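Local coordinates for dehalogenase-like hydrolase (Ralstonia solanacearum, PDB 3UMB), which probably catalyses the hydrolytic dehalogenation of small (S)-2-haloalkanoic acids to (R)-2-hydroxyalkanoic acids, releasing a halide ion, at residues L28-W40 with L81-Y95. Sequence-based numbering, arbitrary orientation.
Sequences LFPGKGEALSVLW and LPLGNHAEATLMREY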
# COMPACT_ATOMS: atom_id res chain seq x y z
N LEU A 28 -13.87 -9.80 21.61
CA LEU A 28 -12.87 -10.83 21.89
C LEU A 28 -11.63 -10.20 22.54
O LEU A 28 -10.87 -10.89 23.22
CB LEU A 28 -12.47 -11.58 20.62
CG LEU A 28 -13.54 -12.39 19.86
CD1 LEU A 28 -13.48 -12.08 18.36
CD2 LEU A 28 -13.46 -13.93 20.12
N PHE A 29 -11.46 -8.89 22.31
CA PHE A 29 -10.25 -8.14 22.63
C PHE A 29 -10.67 -6.79 23.16
O PHE A 29 -10.69 -5.79 22.42
CB PHE A 29 -9.39 -7.95 21.38
CG PHE A 29 -8.93 -9.23 20.77
CD1 PHE A 29 -8.33 -10.20 21.56
CD2 PHE A 29 -9.09 -9.47 19.42
CE1 PHE A 29 -7.91 -11.42 21.00
CE2 PHE A 29 -8.64 -10.67 18.84
CZ PHE A 29 -8.05 -11.65 19.62
N PRO A 30 -11.05 -6.76 24.45
CA PRO A 30 -11.64 -5.56 25.02
C PRO A 30 -10.64 -4.41 25.08
O PRO A 30 -9.47 -4.60 25.48
CB PRO A 30 -12.07 -6.02 26.42
CG PRO A 30 -11.95 -7.49 26.43
CD PRO A 30 -10.90 -7.82 25.45
N GLY A 31 -11.11 -3.24 24.67
CA GLY A 31 -10.27 -2.06 24.50
C GLY A 31 -9.41 -1.99 23.23
O GLY A 31 -8.78 -0.98 22.99
N LYS A 32 -9.40 -3.05 22.40
CA LYS A 32 -8.47 -3.13 21.24
C LYS A 32 -9.13 -3.40 19.87
O LYS A 32 -8.45 -3.80 18.90
CB LYS A 32 -7.40 -4.20 21.52
CG LYS A 32 -6.56 -3.93 22.79
CD LYS A 32 -5.68 -2.68 22.66
CE LYS A 32 -5.22 -2.17 24.02
NZ LYS A 32 -4.68 -3.29 24.87
N GLY A 33 -10.44 -3.16 19.78
CA GLY A 33 -11.21 -3.46 18.58
C GLY A 33 -10.99 -2.45 17.47
O GLY A 33 -10.76 -2.81 16.32
N GLU A 34 -11.04 -1.18 17.80
CA GLU A 34 -10.88 -0.19 16.76
C GLU A 34 -9.42 -0.21 16.25
O GLU A 34 -9.18 0.05 15.07
CB GLU A 34 -11.29 1.19 17.25
CG GLU A 34 -11.62 2.24 16.17
CD GLU A 34 -11.89 3.63 16.79
OE1 GLU A 34 -12.38 3.69 17.96
OE2 GLU A 34 -11.62 4.67 16.14
N ALA A 35 -8.47 -0.52 17.15
CA ALA A 35 -7.05 -0.61 16.79
C ALA A 35 -6.77 -1.82 15.89
O ALA A 35 -6.09 -1.67 14.87
CB ALA A 35 -6.17 -0.66 18.03
N LEU A 36 -7.28 -2.99 16.28
CA LEU A 36 -7.10 -4.20 15.49
C LEU A 36 -7.68 -4.01 14.08
O LEU A 36 -7.05 -4.43 13.10
CB LEU A 36 -7.78 -5.41 16.13
CG LEU A 36 -7.73 -6.75 15.39
CD1 LEU A 36 -6.32 -7.12 14.97
CD2 LEU A 36 -8.31 -7.92 16.22
N SER A 37 -8.87 -3.40 14.03
CA SER A 37 -9.66 -3.42 12.82
C SER A 37 -8.98 -2.48 11.85
O SER A 37 -8.72 -2.85 10.71
CB SER A 37 -11.15 -3.10 13.09
OG SER A 37 -11.38 -1.72 13.15
N VAL A 38 -8.60 -1.30 12.33
CA VAL A 38 -7.73 -0.42 11.55
C VAL A 38 -6.43 -1.09 11.05
O VAL A 38 -6.16 -1.04 9.84
CB VAL A 38 -7.36 0.85 12.31
CG1 VAL A 38 -6.48 1.71 11.41
CG2 VAL A 38 -8.62 1.63 12.73
N LEU A 39 -5.62 -1.67 11.96
CA LEU A 39 -4.34 -2.27 11.56
C LEU A 39 -4.54 -3.40 10.57
O LEU A 39 -3.79 -3.55 9.64
CB LEU A 39 -3.52 -2.75 12.77
CG LEU A 39 -2.14 -3.34 12.50
CD1 LEU A 39 -1.30 -2.39 11.66
CD2 LEU A 39 -1.46 -3.76 13.84
N TRP A 40 -5.62 -4.15 10.77
CA TRP A 40 -5.95 -5.30 9.95
C TRP A 40 -6.32 -4.95 8.51
O TRP A 40 -5.83 -5.58 7.56
CB TRP A 40 -7.10 -6.01 10.61
CG TRP A 40 -7.51 -7.28 10.01
CD1 TRP A 40 -6.85 -8.04 9.10
CD2 TRP A 40 -8.69 -7.97 10.34
NE1 TRP A 40 -7.57 -9.18 8.81
CE2 TRP A 40 -8.72 -9.15 9.57
CE3 TRP A 40 -9.78 -7.68 11.20
CZ2 TRP A 40 -9.78 -10.05 9.64
CZ3 TRP A 40 -10.82 -8.59 11.28
CH2 TRP A 40 -10.82 -9.76 10.49
N LEU A 81 -2.26 -9.26 20.98
CA LEU A 81 -3.57 -9.87 21.25
C LEU A 81 -3.59 -11.41 21.18
O LEU A 81 -3.05 -11.99 20.23
CB LEU A 81 -4.59 -9.31 20.26
CG LEU A 81 -4.66 -7.80 20.14
CD1 LEU A 81 -5.68 -7.43 19.04
CD2 LEU A 81 -5.02 -7.16 21.47
N PRO A 82 -4.26 -12.09 22.16
CA PRO A 82 -4.36 -13.57 22.20
C PRO A 82 -5.26 -14.26 21.12
O PRO A 82 -6.34 -14.79 21.43
CB PRO A 82 -4.88 -13.85 23.61
CG PRO A 82 -5.59 -12.65 24.00
CD PRO A 82 -4.84 -11.50 23.37
N LEU A 83 -4.76 -14.30 19.88
CA LEU A 83 -5.48 -14.86 18.74
C LEU A 83 -5.00 -16.29 18.46
O LEU A 83 -4.02 -16.50 17.77
CB LEU A 83 -5.27 -14.00 17.48
CG LEU A 83 -5.99 -14.45 16.20
CD1 LEU A 83 -7.26 -13.60 15.97
CD2 LEU A 83 -5.06 -14.37 15.00
N GLY A 84 -5.72 -17.25 19.01
CA GLY A 84 -5.52 -18.65 18.64
C GLY A 84 -6.64 -19.09 17.68
O GLY A 84 -7.37 -18.26 17.15
N ASN A 85 -6.79 -20.40 17.51
CA ASN A 85 -7.72 -20.92 16.52
C ASN A 85 -9.18 -20.42 16.69
O ASN A 85 -9.78 -19.94 15.72
CB ASN A 85 -7.63 -22.45 16.46
CG ASN A 85 -6.26 -22.93 16.02
OD1 ASN A 85 -5.71 -22.45 15.02
ND2 ASN A 85 -5.70 -23.89 16.77
N HIS A 86 -9.73 -20.47 17.90
CA HIS A 86 -11.13 -20.06 18.07
C HIS A 86 -11.30 -18.61 17.67
O HIS A 86 -12.15 -18.33 16.84
CB HIS A 86 -11.71 -20.32 19.49
CG HIS A 86 -13.07 -19.71 19.71
ND1 HIS A 86 -14.25 -20.38 19.39
CD2 HIS A 86 -13.45 -18.49 20.18
CE1 HIS A 86 -15.28 -19.60 19.68
NE2 HIS A 86 -14.83 -18.45 20.14
N ALA A 87 -10.51 -17.68 18.22
CA ALA A 87 -10.80 -16.24 17.98
C ALA A 87 -10.56 -15.85 16.50
O ALA A 87 -11.24 -14.98 15.95
CB ALA A 87 -10.01 -15.33 18.92
N GLU A 88 -9.58 -16.50 15.90
CA GLU A 88 -9.31 -16.43 14.46
C GLU A 88 -10.51 -16.94 13.65
O GLU A 88 -11.08 -16.21 12.87
CB GLU A 88 -8.09 -17.27 14.12
CG GLU A 88 -7.80 -17.35 12.66
CD GLU A 88 -6.38 -17.66 12.39
OE1 GLU A 88 -5.51 -16.98 12.95
OE2 GLU A 88 -6.10 -18.59 11.61
N ALA A 89 -10.89 -18.21 13.86
CA ALA A 89 -12.09 -18.75 13.20
C ALA A 89 -13.27 -17.80 13.37
O ALA A 89 -13.92 -17.43 12.41
CB ALA A 89 -12.41 -20.18 13.70
N THR A 90 -13.51 -17.31 14.57
CA THR A 90 -14.66 -16.42 14.82
C THR A 90 -14.63 -15.16 14.01
O THR A 90 -15.69 -14.64 13.62
CB THR A 90 -14.74 -16.00 16.29
OG1 THR A 90 -14.93 -17.15 17.10
CG2 THR A 90 -15.90 -15.04 16.52
N LEU A 91 -13.44 -14.61 13.80
CA LEU A 91 -13.38 -13.29 13.15
C LEU A 91 -13.48 -13.45 11.67
O LEU A 91 -14.03 -12.62 10.99
CB LEU A 91 -12.11 -12.52 13.53
CG LEU A 91 -12.23 -11.73 14.85
CD1 LEU A 91 -10.89 -11.06 15.16
CD2 LEU A 91 -13.37 -10.70 14.76
N MSE A 92 -12.90 -14.54 11.19
CA MSE A 92 -12.99 -14.93 9.79
C MSE A 92 -14.47 -15.27 9.40
O MSE A 92 -14.99 -14.67 8.45
CB MSE A 92 -11.94 -16.04 9.46
CG MSE A 92 -10.39 -15.54 9.39
SE MSE A 92 -10.16 -13.78 8.52
CE MSE A 92 -10.43 -14.41 6.64
N ARG A 93 -15.16 -16.13 10.17
CA ARG A 93 -16.62 -16.31 10.03
C ARG A 93 -17.32 -15.00 9.89
O ARG A 93 -18.10 -14.77 8.97
CB ARG A 93 -17.24 -17.03 11.24
CG ARG A 93 -16.90 -18.52 11.32
CD ARG A 93 -17.79 -19.29 12.29
NE ARG A 93 -17.16 -19.54 13.60
CZ ARG A 93 -16.28 -20.51 13.88
NH1 ARG A 93 -15.85 -21.37 12.94
NH2 ARG A 93 -15.81 -20.62 15.12
N GLU A 94 -17.05 -14.11 10.83
CA GLU A 94 -17.64 -12.81 10.76
C GLU A 94 -17.36 -12.19 9.42
O GLU A 94 -18.22 -11.52 8.87
CB GLU A 94 -17.09 -11.92 11.87
CG GLU A 94 -18.01 -10.80 12.16
CD GLU A 94 -19.21 -11.22 12.96
OE1 GLU A 94 -19.10 -12.20 13.75
OE2 GLU A 94 -20.26 -10.57 12.79
N TYR A 95 -16.15 -12.42 8.90
CA TYR A 95 -15.71 -11.79 7.64
C TYR A 95 -16.45 -12.41 6.46
O TYR A 95 -16.85 -11.69 5.54
CB TYR A 95 -14.17 -11.87 7.42
CG TYR A 95 -13.59 -10.66 6.66
CD1 TYR A 95 -12.63 -9.84 7.24
CD2 TYR A 95 -14.04 -10.32 5.39
CE1 TYR A 95 -12.13 -8.72 6.57
CE2 TYR A 95 -13.54 -9.21 4.72
CZ TYR A 95 -12.59 -8.42 5.31
OH TYR A 95 -12.10 -7.33 4.64
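With chi1 at -175°, W40 swings its indole away from its own backbone N and across to Y95 and L91, while F29, its CG anti to its carbonyl carbon (chi1 -61°), drops its ring onto L81. These groups belong to the helical cap domain of a haloacid dehalogenase-like fold, at the end far from the parallel sheet of the core. The axes of segments 33-40 and 85-95 come no nearer than 14.3 Å, so the space is spanned by large side chains, with L28 and F29 before the first helix and L81 to L83 before the second adding to the packing.

The F29 ring is sandwiched. L81 CB makes a CH-pi contact 4.1 Å from the ring centroid, F29's own neighbour L28 lays its CB over the opposite face, and P82 O lies in plane at the edge, 3.7 Å from F29 CE1. Beyond L28 CB, the two methyls part company: CD2 meets A87 CB, and CD1 meets L91 CG at 3.7 Å, the two leucines reaching tip to tip. L36 CD2 closes the middle, between L81 CD1 and L91 CD1.

No hydrogen bond crosses this apolar interface, yet the polar atoms of W40 and Y95 are held from outside: W40 NE1 hydrogen-bonds to T68 O on helix 64-78, and Y95 OH pairs with Q44 NE2 in a hydrogen bond. Between these anchored rings the stack is offset edge-to-face, Y95 turning its edge to the indole's six-membered ring with the planes at 72° and centroids 5.6 Å apart. At the indole's own edge sits a Met-aromatic contact, with the selenium of selenomethionine M92, atom SE, 3.9 Å from W40 CZ2.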